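Local coordinates for protein cysteine synthase 3 (Entamoeba histolytica, PDB 6KR5) that probably makes L-cysteine from O-acetylserine and sulfide, using pyridoxal-5'-phosphate as cofactor, as an O-acetylserine sulfhydrylase working as a homodimer, at residues His15-Thr20 against Leu93-Ala98; Val46-Phe51 against Asp273-Gly278; Asn105-Ser110 against Ile140-Glu145; Asp164-His169 against Thr243-Lys248. All blocks are in the same frame, centred on the assembly; numbering follows the deposited sequence.

Contact 1: His15-Thr20 against Leu93-Ala98; sequences HNILET and LCQAGA
L18 and Q95 run side by side, pointing opposite ways, so that the leucine branch CD2 lies alongside the glutamine stem, 4.1 Å from Q95 CG. The same methyl sits over the helix backbone beside it, with L18 CD2 at 4.0 Å from A96 CA, and the methyl of A96 adds a looser apolar touch. L18 gets there by holding CG beside its own backbone N (chi1 -56°), which carries the isobutyl end over to helix 88-100. I17 meets the glutamine differently: it lies across the Q95 side chain, and I17 CG1 stands 4.1 Å from Q95 OE1, a van der Waals contact with the amide oxygen. Q95 is extended through CG and CD; its NE2 bonds D59 OD2, which helps fix the amide end, and its side chain also touches P53.

The turn that presents I17 and L18 is tied down by its own bonds. I17 O accepts from both the backbone N and the hydroxyl of T20, with T20 OG1 2.8 Å from I17 O. Further back, H15 N donates to E19 OE1 at 2.8 Å from above the carboxylate plane, and R12 forms a salt bridge with that same oxygen. The turn also meets the second subunit, whose N7 bonds T20 O and whose G274 packs on I17. This is van der Waals docking of a short 3-10 turn, residues 17-20, onto a helix of the parallel four-stranded sheet domain, next to the dimer interface.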
loop_
_atom_site.group_PDB
_atom_site.type_symbol
_atom_site.label_atom_id
_atom_site.label_comp_id
_atom_site.label_asym_id
_atom_site.label_seq_id
_atom_site.Cartn_x
_atom_site.Cartn_y
_atom_site.Cartn_z
ATOM N N HIS B 15 4.282 -11.797 14.070
ATOM C CA HIS B 15 5.241 -11.404 15.100
ATOM C C HIS B 15 5.973 -10.119 14.771
ATOM O O HIS B 15 6.503 -9.478 15.682
ATOM C CB HIS B 15 6.266 -12.512 15.340
ATOM C CG HIS B 15 5.665 -13.770 15.884
ATOM N ND1 HIS B 15 5.574 -14.928 15.146
ATOM C CD2 HIS B 15 5.117 -14.046 17.091
ATOM C CE1 HIS B 15 4.992 -15.867 15.874
ATOM N NE2 HIS B 15 4.708 -15.358 17.058
ATOM N N ASN B 16 6.035 -9.744 13.500
ATOM C CA ASN B 16 6.650 -8.497 13.070
ATOM C C ASN B 16 6.230 -8.275 11.628
ATOM O O ASN B 16 5.610 -9.142 11.004
ATOM C CB ASN B 16 8.169 -8.540 13.196
ATOM C CG ASN B 16 8.766 -9.704 12.443
ATOM O OD1 ASN B 16 8.692 -9.761 11.218
ATOM N ND2 ASN B 16 9.337 -10.657 13.174
ATOM N N ILE B 17 6.599 -7.109 11.096
ATOM C CA ILE B 17 6.112 -6.734 9.772
ATOM C C ILE B 17 6.659 -7.663 8.696
ATOM O O ILE B 17 6.020 -7.844 7.654
ATOM C CB ILE B 17 6.431 -5.248 9.490
ATOM C CG1 ILE B 17 5.616 -4.733 8.301
ATOM C CG2 ILE B 17 7.934 -5.003 9.284
ATOM C CD1 ILE B 17 4.130 -4.766 8.544
ATOM N N LEU B 18 7.830 -8.276 8.912
ATOM C CA LEU B 18 8.381 -9.139 7.872
ATOM C C LEU B 18 7.494 -10.351 7.628
ATOM O O LEU B 18 7.459 -10.879 6.508
ATOM C CB LEU B 18 9.793 -9.586 8.243
ATOM C CG LEU B 18 10.755 -8.439 8.520
ATOM C CD1 LEU B 18 12.157 -9.002 8.699
ATOM C CD2 LEU B 18 10.749 -7.442 7.371
ATOM N N GLU B 19 6.770 -10.801 8.650
ATOM C CA GLU B 19 5.903 -11.962 8.493
ATOM C C GLU B 19 4.674 -11.673 7.647
ATOM O O GLU B 19 3.968 -12.618 7.279
ATOM C CB GLU B 19 5.472 -12.493 9.860
ATOM C CG GLU B 19 6.656 -13.025 10.657
ATOM C CD GLU B 19 6.260 -13.922 11.816
ATOM O OE1 GLU B 19 5.115 -13.839 12.296
ATOM O OE2 GLU B 19 7.121 -14.722 12.244
ATOM N N THR B 20 4.387 -10.405 7.344
ATOM C CA THR B 20 3.289 -10.071 6.439
ATOM C C THR B 20 3.719 -10.008 4.982
ATOM O O THR B 20 2.868 -9.779 4.117
ATOM C CB THR B 20 2.629 -8.729 6.795
ATOM O OG1 THR B 20 3.499 -7.640 6.463
ATOM C CG2 THR B 20 2.243 -8.654 8.265
ATOM N N LEU B 93 15.201 -3.521 1.094
ATOM C CA LEU B 93 16.352 -3.785 1.949
ATOM C C LEU B 93 16.251 -3.009 3.253
ATOM O O LEU B 93 16.614 -3.521 4.319
ATOM C CB LEU B 93 17.638 -3.422 1.216
ATOM C CG LEU B 93 18.083 -4.346 0.087
ATOM C CD1 LEU B 93 19.179 -3.648 -0.700
ATOM C CD2 LEU B 93 18.584 -5.681 0.638
ATOM N N CYS B 94 15.759 -1.770 3.184
ATOM C CA CYS B 94 15.674 -0.944 4.383
ATOM C C CYS B 94 14.633 -1.484 5.350
ATOM O O CYS B 94 14.848 -1.475 6.570
ATOM C CB CYS B 94 15.369 0.502 4.002
ATOM S SG CYS B 94 16.791 1.350 3.290
ATOM N N GLN B 95 13.515 -1.987 4.830
ATOM C CA GLN B 95 12.504 -2.581 5.702
ATOM C C GLN B 95 13.070 -3.787 6.449
ATOM O O GLN B 95 12.956 -3.887 7.683
ATOM C CB GLN B 95 11.277 -2.970 4.881
ATOM C CG GLN B 95 10.242 -3.750 5.680
ATOM C CD GLN B 95 9.028 -4.120 4.849
ATOM O OE1 GLN B 95 7.918 -3.597 5.053
ATOM N NE2 GLN B 95 9.229 -5.010 3.894
ATOM N N ALA B 96 13.719 -4.705 5.719
ATOM C CA ALA B 96 14.249 -5.906 6.352
ATOM C C ALA B 96 15.408 -5.568 7.275
ATOM O O ALA B 96 15.505 -6.108 8.382
ATOM C CB ALA B 96 14.673 -6.925 5.297
ATOM N N GLY B 97 16.264 -4.631 6.866
ATOM C CA GLY B 97 17.388 -4.261 7.711
ATOM C C GLY B 97 16.945 -3.672 9.037
ATOM O O GLY B 97 17.525 -3.968 10.086
ATOM N N ALA B 98 15.896 -2.844 9.015
ATOM C CA ALA B 98 15.419 -2.238 10.253
ATOM C C ALA B 98 14.942 -3.299 11.245
ATOM O O ALA B 98 15.170 -3.178 12.454
ATOM C CB ALA B 98 14.303 -1.241 9.936
#

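Contact 2: Val46-Phe51 against Asp273-Gly278; sequences VKLECF and DGIMCG
I275 offers two different branches to two residues of strand 43-48. Its longer arm points at V46: the two side chains meet tip to tip, I275 CD1 coming to 4.0 Å from V46 CG2. Its short branch serves L48 instead, I275 CG2 lying 4.2 Å from L48 CD2 where one side chain runs crosswise to the other. The isoleucine torsion explains this split. CG1 stands beside the backbone N (chi1 -65°) while CG2 is anti to that N, and the two branches diverge toward successive inward-facing positions of the strand. In V46, CG1 lies beside the backbone N (chi1 -72°), which puts CG2, the touching methyl, between that N and the carbonyl carbon. In L48, CD1 continues the chain anti to CA (chi2 -179°), and CD2 branches off to meet I275 CG2.

The contact is wholly apolar and buried. G274, with positive phi, is the first residue to leave helical geometry after helix 259-273, and I275 comes directly after it; D273 just before uses both carboxylate oxygens on backbone N atoms of H30, G31 and V32.

Strand 43-48 runs between strands 26-28 and 301-306 in the mixed six-stranded sheet, where V46 and L48 also pack on V27 and L306, and C50 just beyond the strand is disulfide-bonded to C309. V269 of helix 259-273 also packs on I275, while I17 of the second subunit packs on both L48 and I275.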
loop_
_atom_site.group_PDB
_atom_site.type_symbol
_atom_site.label_atom_id
_atom_site.label_comp_id
_atom_site.label_asym_id
_atom_site.label_seq_id
_atom_site.Cartn_x
_atom_site.Cartn_y
_atom_site.Cartn_z
ATOM N N VAL B 46 -4.308 -10.739 -12.223
ATOM C CA VAL B 46 -3.186 -9.887 -11.840
ATOM C C VAL B 46 -2.790 -10.186 -10.401
ATOM O O VAL B 46 -3.645 -10.263 -9.509
ATOM C CB VAL B 46 -3.506 -8.390 -12.037
ATOM C CG1 VAL B 46 -3.525 -8.060 -13.521
ATOM C CG2 VAL B 46 -4.821 -7.982 -11.369
ATOM N N LYS B 47 -1.487 -10.346 -10.173
ATOM C CA LYS B 47 -0.953 -10.602 -8.840
ATOM C C LYS B 47 -0.421 -9.289 -8.286
ATOM O O LYS B 47 0.492 -8.696 -8.864
ATOM C CB LYS B 47 0.148 -11.660 -8.873
ATOM C CG LYS B 47 0.595 -12.057 -7.468
ATOM C CD LYS B 47 1.298 -13.388 -7.434
ATOM C CE LYS B 47 1.698 -13.756 -6.007
ATOM N NZ LYS B 47 0.567 -14.025 -5.061
ATOM N N LEU B 48 -1.007 -8.829 -7.179
ATOM C CA LEU B 48 -0.820 -7.451 -6.717
ATOM C C LEU B 48 0.282 -7.395 -5.665
ATOM O O LEU B 48 0.024 -7.476 -4.458
ATOM C CB LEU B 48 -2.134 -6.900 -6.187
ATOM C CG LEU B 48 -3.254 -7.068 -7.200
ATOM C CD1 LEU B 48 -4.521 -6.469 -6.629
ATOM C CD2 LEU B 48 -2.899 -6.374 -8.473
ATOM N N GLU B 49 1.520 -7.192 -6.130
ATOM C CA GLU B 49 2.637 -7.090 -5.202
ATOM C C GLU B 49 2.607 -5.784 -4.424
ATOM O O GLU B 49 3.386 -5.614 -3.478
ATOM C CB GLU B 49 3.951 -7.281 -5.962
ATOM C CG GLU B 49 4.070 -8.708 -6.502
ATOM C CD GLU B 49 4.124 -9.729 -5.370
ATOM O OE1 GLU B 49 5.023 -9.573 -4.517
ATOM O OE2 GLU B 49 3.291 -10.669 -5.336
ATOM N N CYS B 50 1.706 -4.870 -4.774
ATOM C CA CYS B 50 1.488 -3.693 -3.952
ATOM C C CYS B 50 0.951 -4.040 -2.568
ATOM O O CYS B 50 0.983 -3.186 -1.670
ATOM C CB CYS B 50 0.519 -2.766 -4.669
ATOM S SG CYS B 50 0.208 -1.259 -3.785
ATOM N N PHE B 51 0.464 -5.268 -2.367
ATOM C CA PHE B 51 -0.056 -5.659 -1.063
ATOM C C PHE B 51 1.037 -6.014 -0.061
ATOM O O PHE B 51 0.724 -6.243 1.112
ATOM C CB PHE B 51 -1.040 -6.820 -1.214
ATOM C CG PHE B 51 -2.445 -6.376 -1.508
ATOM C CD1 PHE B 51 -2.775 -5.902 -2.755
ATOM C CD2 PHE B 51 -3.425 -6.447 -0.538
ATOM C CE1 PHE B 51 -4.075 -5.492 -3.030
ATOM C CE2 PHE B 51 -4.716 -6.033 -0.811
ATOM C CZ PHE B 51 -5.032 -5.567 -2.057
ATOM N N ASP B 273 -10.666 -0.876 -14.066
ATOM C CA ASP B 273 -10.683 -1.955 -13.089
ATOM C C ASP B 273 -10.470 -1.471 -11.667
ATOM O O ASP B 273 -10.584 -2.277 -10.737
ATOM C CB ASP B 273 -9.636 -3.026 -13.441
ATOM C CG ASP B 273 -10.088 -3.887 -14.589
ATOM O OD1 ASP B 273 -10.786 -4.898 -14.343
ATOM O OD2 ASP B 273 -9.764 -3.527 -15.731
ATOM N N GLY B 274 -10.199 -0.185 -11.463
ATOM C CA GLY B 274 -10.035 0.297 -10.110
ATOM C C GLY B 274 -8.795 -0.183 -9.395
ATOM O O GLY B 274 -8.762 -0.168 -8.162
ATOM N N ILE B 275 -7.771 -0.601 -10.132
ATOM C CA ILE B 275 -6.513 -1.073 -9.567
ATOM C C ILE B 275 -5.444 -0.059 -9.940
ATOM O O ILE B 275 -5.172 0.150 -11.124
ATOM C CB ILE B 275 -6.158 -2.471 -10.093
ATOM C CG1 ILE B 275 -7.186 -3.497 -9.620
ATOM C CG2 ILE B 275 -4.760 -2.851 -9.670
ATOM C CD1 ILE B 275 -7.117 -4.799 -10.385
ATOM N N MET B 276 -4.848 0.589 -8.936
ATOM C CA MET B 276 -3.870 1.650 -9.186
ATOM C C MET B 276 -2.480 1.039 -9.167
ATOM O O MET B 276 -1.802 1.023 -8.144
ATOM C CB MET B 276 -3.991 2.774 -8.167
ATOM C CG MET B 276 -3.153 3.983 -8.555
ATOM S SD MET B 276 -3.407 5.344 -7.394
ATOM C CE MET B 276 -2.505 6.678 -8.162
ATOM N N CYS B 277 -2.056 0.540 -10.319
ATOM C CA CYS B 277 -0.785 -0.156 -10.458
ATOM C C CYS B 277 0.276 0.761 -11.063
ATOM O O CYS B 277 -0.027 1.778 -11.684
ATOM C CB CYS B 277 -0.973 -1.382 -11.353
ATOM S SG CYS B 277 -1.519 -1.008 -13.071
ATOM N N GLY B 278 1.535 0.378 -10.892
ATOM C CA GLY B 278 2.654 1.190 -11.337
ATOM C C GLY B 278 2.930 1.100 -12.835
ATOM O O GLY B 278 2.189 0.490 -13.610
#

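Contact 3: Asn105-Ser110 against Ile140-Glu145; sequences NIVMPS and IAKYEE
V107 has the most surface buried here, and its two methyls divide the helix between them. CG1, anti to the backbone N (chi1 -171°), reaches the helix backbone, where V107 CG1 lies 4.0 Å from Y143 N. It also rests on the start of the lysine stem, at 4.1 Å from K142 CB. CG2 takes the tyrosine: V107 CG2 comes to 4.1 Å from Y143 CD2, approaching the ring at its edge and near its plane, so the methyl does not lie over a ring face. The valine stands roughly perpendicular to both helix side chains, wedged where K142 and Y143 leave consecutive positions of the helix.

Y143 contributes the next largest share. With CG anti to its backbone N (chi1 171°), its ring runs along the strand side of the helix, and I82 and A84 of strand 80-84 touch it there as well. K142 gives less, and only through the root of its chain. CB and CG lie against V107, then the bend at chi2 (64°) takes the remaining methylenes away from the valine, and the ammonium ends in a salt bridge with E145 on the next turn, K142 NZ to E145 OE2 being 3.6 Å. The lysine thus combines an apolar base against the sheet with a charged tip paired along the helix.

Strand 104-109 lies between strands 80-84 and 126-130 of the parallel four-stranded sheet. Helix 135-149 covers the V107 face, with K142 also touching V128, while I106 points from the other face to M120 of helix 114-122.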
loop_
_atom_site.group_PDB
_atom_site.type_symbol
_atom_site.label_atom_id
_atom_site.label_comp_id
_atom_site.label_asym_id
_atom_site.label_seq_id
_atom_site.Cartn_x
_atom_site.Cartn_y
_atom_site.Cartn_z
ATOM N N ASN B 105 23.189 0.763 3.951
ATOM C CA ASN B 105 23.742 1.873 3.187
ATOM C C ASN B 105 23.216 1.810 1.758
ATOM O O ASN B 105 23.374 0.791 1.089
ATOM C CB ASN B 105 25.272 1.817 3.178
ATOM C CG ASN B 105 25.861 1.830 4.572
ATOM O OD1 ASN B 105 26.023 2.890 5.177
ATOM N ND2 ASN B 105 26.178 0.647 5.093
ATOM N N ILE B 106 22.589 2.890 1.293
ATOM C CA ILE B 106 22.067 2.962 -0.069
ATOM C C ILE B 106 22.778 4.084 -0.807
ATOM O O ILE B 106 22.783 5.231 -0.342
ATOM C CB ILE B 106 20.545 3.206 -0.089
ATOM C CG1 ILE B 106 19.802 2.126 0.707
ATOM C CG2 ILE B 106 20.047 3.347 -1.537
ATOM C CD1 ILE B 106 19.905 0.735 0.167
ATOM N N VAL B 107 23.362 3.757 -1.962
ATOM C CA VAL B 107 24.084 4.719 -2.787
ATOM C C VAL B 107 23.189 5.129 -3.948
ATOM O O VAL B 107 22.680 4.268 -4.672
ATOM C CB VAL B 107 25.403 4.125 -3.308
ATOM C CG1 VAL B 107 26.227 5.208 -3.968
ATOM C CG2 VAL B 107 26.161 3.453 -2.167
ATOM N N MET B 108 23.010 6.432 -4.137
ATOM C CA MET B 108 22.152 6.952 -5.198
ATOM C C MET B 108 22.567 8.394 -5.483
ATOM O O MET B 108 23.147 9.055 -4.620
ATOM C CB MET B 108 20.675 6.895 -4.783
ATOM C CG MET B 108 20.428 7.578 -3.453
ATOM S SD MET B 108 18.821 7.175 -2.767
ATOM C CE MET B 108 17.794 7.471 -4.207
ATOM N N PRO B 109 22.270 8.898 -6.687
ATOM C CA PRO B 109 22.540 10.325 -6.946
ATOM C C PRO B 109 21.627 11.206 -6.106
ATOM O O PRO B 109 20.470 10.866 -5.850
ATOM C CB PRO B 109 22.241 10.471 -8.447
ATOM C CG PRO B 109 22.224 9.075 -8.986
ATOM C CD PRO B 109 21.726 8.219 -7.863
ATOM N N SER B 110 22.165 12.357 -5.674
ATOM C CA SER B 110 21.488 13.171 -4.666
ATOM C C SER B 110 20.108 13.634 -5.124
ATOM O O SER B 110 19.217 13.848 -4.292
ATOM C CB SER B 110 22.347 14.383 -4.303
ATOM O OG SER B 110 22.267 15.388 -5.306
ATOM N N ILE B 140 27.379 4.607 -9.138
ATOM C CA ILE B 140 28.165 3.385 -9.295
ATOM C C ILE B 140 29.608 3.632 -8.881
ATOM O O ILE B 140 30.221 2.812 -8.184
ATOM C CB ILE B 140 28.078 2.864 -10.744
ATOM C CG1 ILE B 140 26.637 2.497 -11.110
ATOM C CG2 ILE B 140 29.016 1.677 -10.936
ATOM C CD1 ILE B 140 26.227 1.088 -10.712
ATOM N N ALA B 141 30.169 4.777 -9.286
ATOM C CA ALA B 141 31.547 5.094 -8.919
ATOM C C ALA B 141 31.705 5.207 -7.407
ATOM O O ALA B 141 32.671 4.688 -6.835
ATOM C CB ALA B 141 31.990 6.388 -9.601
ATOM N N LYS B 142 30.766 5.883 -6.742
ATOM C CA LYS B 142 30.847 6.020 -5.291
ATOM C C LYS B 142 30.656 4.676 -4.601
ATOM O O LYS B 142 31.296 4.399 -3.581
ATOM C CB LYS B 142 29.806 7.031 -4.803
ATOM C CG LYS B 142 29.785 7.216 -3.296
ATOM C CD LYS B 142 31.094 7.805 -2.794
ATOM C CE LYS B 142 31.051 8.039 -1.294
ATOM N NZ LYS B 142 32.373 8.462 -0.751
ATOM N N TYR B 143 29.772 3.834 -5.141
ATOM C CA TYR B 143 29.552 2.511 -4.565
ATOM C C TYR B 143 30.826 1.676 -4.616
ATOM O O TYR B 143 31.232 1.080 -3.610
ATOM C CB TYR B 143 28.411 1.808 -5.300
ATOM C CG TYR B 143 28.240 0.353 -4.932
ATOM C CD1 TYR B 143 28.965 -0.636 -5.590
ATOM C CD2 TYR B 143 27.357 -0.037 -3.932
ATOM C CE1 TYR B 143 28.821 -1.964 -5.262
ATOM C CE2 TYR B 143 27.197 -1.374 -3.604
ATOM C CZ TYR B 143 27.941 -2.329 -4.267
ATOM O OH TYR B 143 27.809 -3.660 -3.954
ATOM N N GLU B 144 31.461 1.610 -5.792
ATOM C CA GLU B 144 32.669 0.801 -5.946
ATOM C C GLU B 144 33.781 1.300 -5.037
ATOM O O GLU B 144 34.521 0.499 -4.453
ATOM C CB GLU B 144 33.128 0.806 -7.404
ATOM C CG GLU B 144 32.162 0.161 -8.384
ATOM C CD GLU B 144 31.991 -1.332 -8.158
ATOM O OE1 GLU B 144 32.820 -1.931 -7.440
ATOM O OE2 GLU B 144 31.023 -1.911 -8.701
ATOM N N GLU B 145 33.913 2.621 -4.904
ATOM C CA GLU B 145 34.890 3.183 -3.983
ATOM C C GLU B 145 34.619 2.731 -2.554
ATOM O O GLU B 145 35.551 2.404 -1.811
ATOM C CB GLU B 145 34.879 4.708 -4.085
ATOM C CG GLU B 145 35.630 5.426 -2.982
ATOM C CD GLU B 145 35.861 6.891 -3.304
ATOM O OE1 GLU B 145 36.482 7.178 -4.350
ATOM O OE2 GLU B 145 35.426 7.753 -2.513
#

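Contact 4: Asp164-His169 against Thr243-Lys248; sequences DNTAAH and TDIYKK
The short helix 163-167 comes up to an irregular loop that follows strand 212-218, the closest backbone approach being 7.4 Å between T166 CA and I245 CA. I245 is the residue from the loop that does the touching, and it lies against two neighbouring helix side chains. Its CG2 methyl, anti to the backbone N, packs close to the threonine hydroxyl, with I245 CG2 at 3.3 Å from T166 OG1. The two side chains pass flank to flank, heading opposite ways, and I245 CD1 also nears that oxygen, at 3.7 Å from T166 OG1. T166 puts the hydroxyl there by holding OG1 beside its own backbone N (chi1 -48°).

N165 lies across the isoleucine. I245 CD1 rests against the carboxamide, 3.6 Å from N165 ND2, and against the stem behind it, 4.0 Å from N165 CB. The nitrogen has its polar partners elsewhere, donating to T193 OG1 and to Q159 O, and these two bonds fix the amide while the methyl covers part of it. This is ground close to the cofactor of a fold-type II pyridoxal-phosphate enzyme, the family to which O-acetylserine sulfhydrylases belong: the N165 side chain is about 5 Å from the bound pyridoxal phosphate.

The loop is held on its own account. Y246 N donates weakly to T243 O, 3.1 Å away. T243 OG1 is bonded to T193 O, and K247 NZ forms a salt bridge with E202 of helix 195-207. D164, whose CB points away from the loop, makes a salt bridge with R74.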
loop_
_atom_site.group_PDB
_atom_site.type_symbol
_atom_site.label_atom_id
_atom_site.label_comp_id
_atom_site.label_asym_id
_atom_site.label_seq_id
_atom_site.Cartn_x
_atom_site.Cartn_y
_atom_site.Cartn_z
ATOM N N ASP B 164 19.624 -15.265 -3.994
ATOM C CA ASP B 164 18.613 -15.118 -2.954
ATOM C C ASP B 164 17.514 -14.150 -3.369
ATOM O O ASP B 164 16.444 -14.143 -2.757
ATOM C CB ASP B 164 19.265 -14.673 -1.646
ATOM C CG ASP B 164 20.297 -15.675 -1.154
ATOM O OD1 ASP B 164 20.115 -16.885 -1.412
ATOM O OD2 ASP B 164 21.289 -15.250 -0.530
ATOM N N ASN B 165 17.759 -13.349 -4.408
ATOM C CA ASN B 165 16.681 -12.615 -5.071
ATOM C C ASN B 165 15.726 -13.594 -5.747
ATOM O O ASN B 165 14.543 -13.680 -5.391
ATOM C CB ASN B 165 17.309 -11.617 -6.061
ATOM C CG ASN B 165 16.293 -10.905 -6.957
ATOM O OD1 ASN B 165 15.131 -11.291 -7.060
ATOM N ND2 ASN B 165 16.759 -9.848 -7.626
ATOM N N THR B 166 16.241 -14.370 -6.706
ATOM C CA THR B 166 15.440 -15.367 -7.409
ATOM C C THR B 166 14.709 -16.297 -6.449
ATOM O O THR B 166 13.524 -16.602 -6.643
ATOM C CB THR B 166 16.374 -16.154 -8.329
ATOM O OG1 THR B 166 17.176 -15.218 -9.046
ATOM C CG2 THR B 166 15.594 -17.021 -9.307
ATOM N N ALA B 167 15.400 -16.746 -5.400
ATOM C CA ALA B 167 14.841 -17.725 -4.472
ATOM C C ALA B 167 13.640 -17.192 -3.693
ATOM O O ALA B 167 12.820 -17.985 -3.219
ATOM C CB ALA B 167 15.928 -18.193 -3.503
ATOM N N ALA B 168 13.524 -15.868 -3.529
ATOM C CA ALA B 168 12.343 -15.316 -2.860
ATOM C C ALA B 168 11.061 -15.744 -3.548
ATOM O O ALA B 168 9.991 -15.808 -2.916
ATOM C CB ALA B 168 12.419 -13.794 -2.823
ATOM N N HIS B 169 11.143 -16.045 -4.835
ATOM C CA HIS B 169 9.952 -16.275 -5.629
ATOM C C HIS B 169 9.503 -17.727 -5.609
ATOM O O HIS B 169 8.552 -18.082 -6.320
ATOM C CB HIS B 169 10.212 -15.768 -7.034
ATOM C CG HIS B 169 10.365 -14.285 -7.069
ATOM N ND1 HIS B 169 9.310 -13.438 -6.803
ATOM C CD2 HIS B 169 11.446 -13.498 -7.264
ATOM C CE1 HIS B 169 9.729 -12.187 -6.877
ATOM N NE2 HIS B 169 11.022 -12.196 -7.156
ATOM N N THR B 243 20.900 -9.277 -17.211
ATOM C CA THR B 243 21.366 -9.453 -15.840
ATOM C C THR B 243 21.906 -10.861 -15.609
ATOM O O THR B 243 21.591 -11.811 -16.335
ATOM C CB THR B 243 20.237 -9.172 -14.846
ATOM O OG1 THR B 243 19.242 -10.202 -14.938
ATOM C CG2 THR B 243 19.607 -7.815 -15.125
ATOM N N ASP B 244 22.722 -10.989 -14.555
ATOM C CA ASP B 244 23.300 -12.289 -14.218
ATOM C C ASP B 244 22.225 -13.312 -13.860
ATOM O O ASP B 244 22.425 -14.515 -14.051
ATOM C CB ASP B 244 24.296 -12.140 -13.065
ATOM C CG ASP B 244 25.629 -11.562 -13.505
ATOM O OD1 ASP B 244 25.923 -11.566 -14.716
ATOM O OD2 ASP B 244 26.396 -11.109 -12.627
ATOM N N ILE B 245 21.076 -12.861 -13.343
ATOM C CA ILE B 245 19.999 -13.780 -12.988
ATOM C C ILE B 245 19.295 -14.321 -14.229
ATOM O O ILE B 245 18.778 -15.447 -14.221
ATOM C CB ILE B 245 19.009 -13.063 -12.046
ATOM C CG1 ILE B 245 19.637 -12.886 -10.670
ATOM C CG2 ILE B 245 17.687 -13.810 -11.958
ATOM C CD1 ILE B 245 18.836 -11.970 -9.728
ATOM N N TYR B 246 19.225 -13.526 -15.295
ATOM C CA TYR B 246 18.462 -13.922 -16.473
ATOM C C TYR B 246 18.986 -15.230 -17.057
ATOM O O TYR B 246 20.195 -15.402 -17.248
ATOM C CB TYR B 246 18.513 -12.821 -17.531
ATOM C CG TYR B 246 17.468 -13.010 -18.605
ATOM C CD1 TYR B 246 16.146 -12.666 -18.374
ATOM C CD2 TYR B 246 17.799 -13.560 -19.838
ATOM C CE1 TYR B 246 15.177 -12.841 -19.348
ATOM C CE2 TYR B 246 16.836 -13.744 -20.813
ATOM C CZ TYR B 246 15.531 -13.380 -20.560
ATOM O OH TYR B 246 14.555 -13.551 -21.512
ATOM N N LYS B 247 18.062 -16.143 -17.352
ATOM C CA LYS B 247 18.360 -17.424 -17.998
ATOM C C LYS B 247 17.428 -17.544 -19.194
ATOM O O LYS B 247 16.247 -17.849 -19.020
ATOM C CB LYS B 247 18.148 -18.599 -17.054
ATOM C CG LYS B 247 19.111 -18.739 -15.926
ATOM C CD LYS B 247 18.595 -19.821 -14.982
ATOM C CE LYS B 247 19.702 -20.721 -14.484
ATOM N NZ LYS B 247 19.152 -21.815 -13.636
ATOM N N LYS B 248 17.960 -17.340 -20.404
ATOM C CA LYS B 248 17.109 -17.299 -21.588
ATOM C C LYS B 248 16.325 -18.591 -21.780
ATOM O O LYS B 248 15.213 -18.562 -22.327
ATOM C CB LYS B 248 17.956 -17.003 -22.828
ATOM C CG LYS B 248 18.985 -18.074 -23.132
ATOM C CD LYS B 248 19.706 -17.780 -24.436
ATOM C CE LYS B 248 20.766 -18.835 -24.723
ATOM N NZ LYS B 248 21.708 -19.006 -23.582
#

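The four contacts are spread over a single chain of the dimer, with centres 21 to 31 Å apart. Contact 3 belongs to the parallel four-stranded sheet and its helices; contact 1 reaches it through C94 on helix 88-100, which packs on I106 of the strand that follows. Contact 2 belongs to the six-stranded mixed sheet, on the opposite side of the chain's centre from contacts 3 and 4. Along the sequence contacts 1, 3 and 4 close one after another, while contact 2 spans contacts 3 and 4 and interleaves with contact 1. Contacts 1 and 2 both lie at the subunit interface, so they tie the fold together where the dimer forms, whereas contact 4 is the one beside the cofactor.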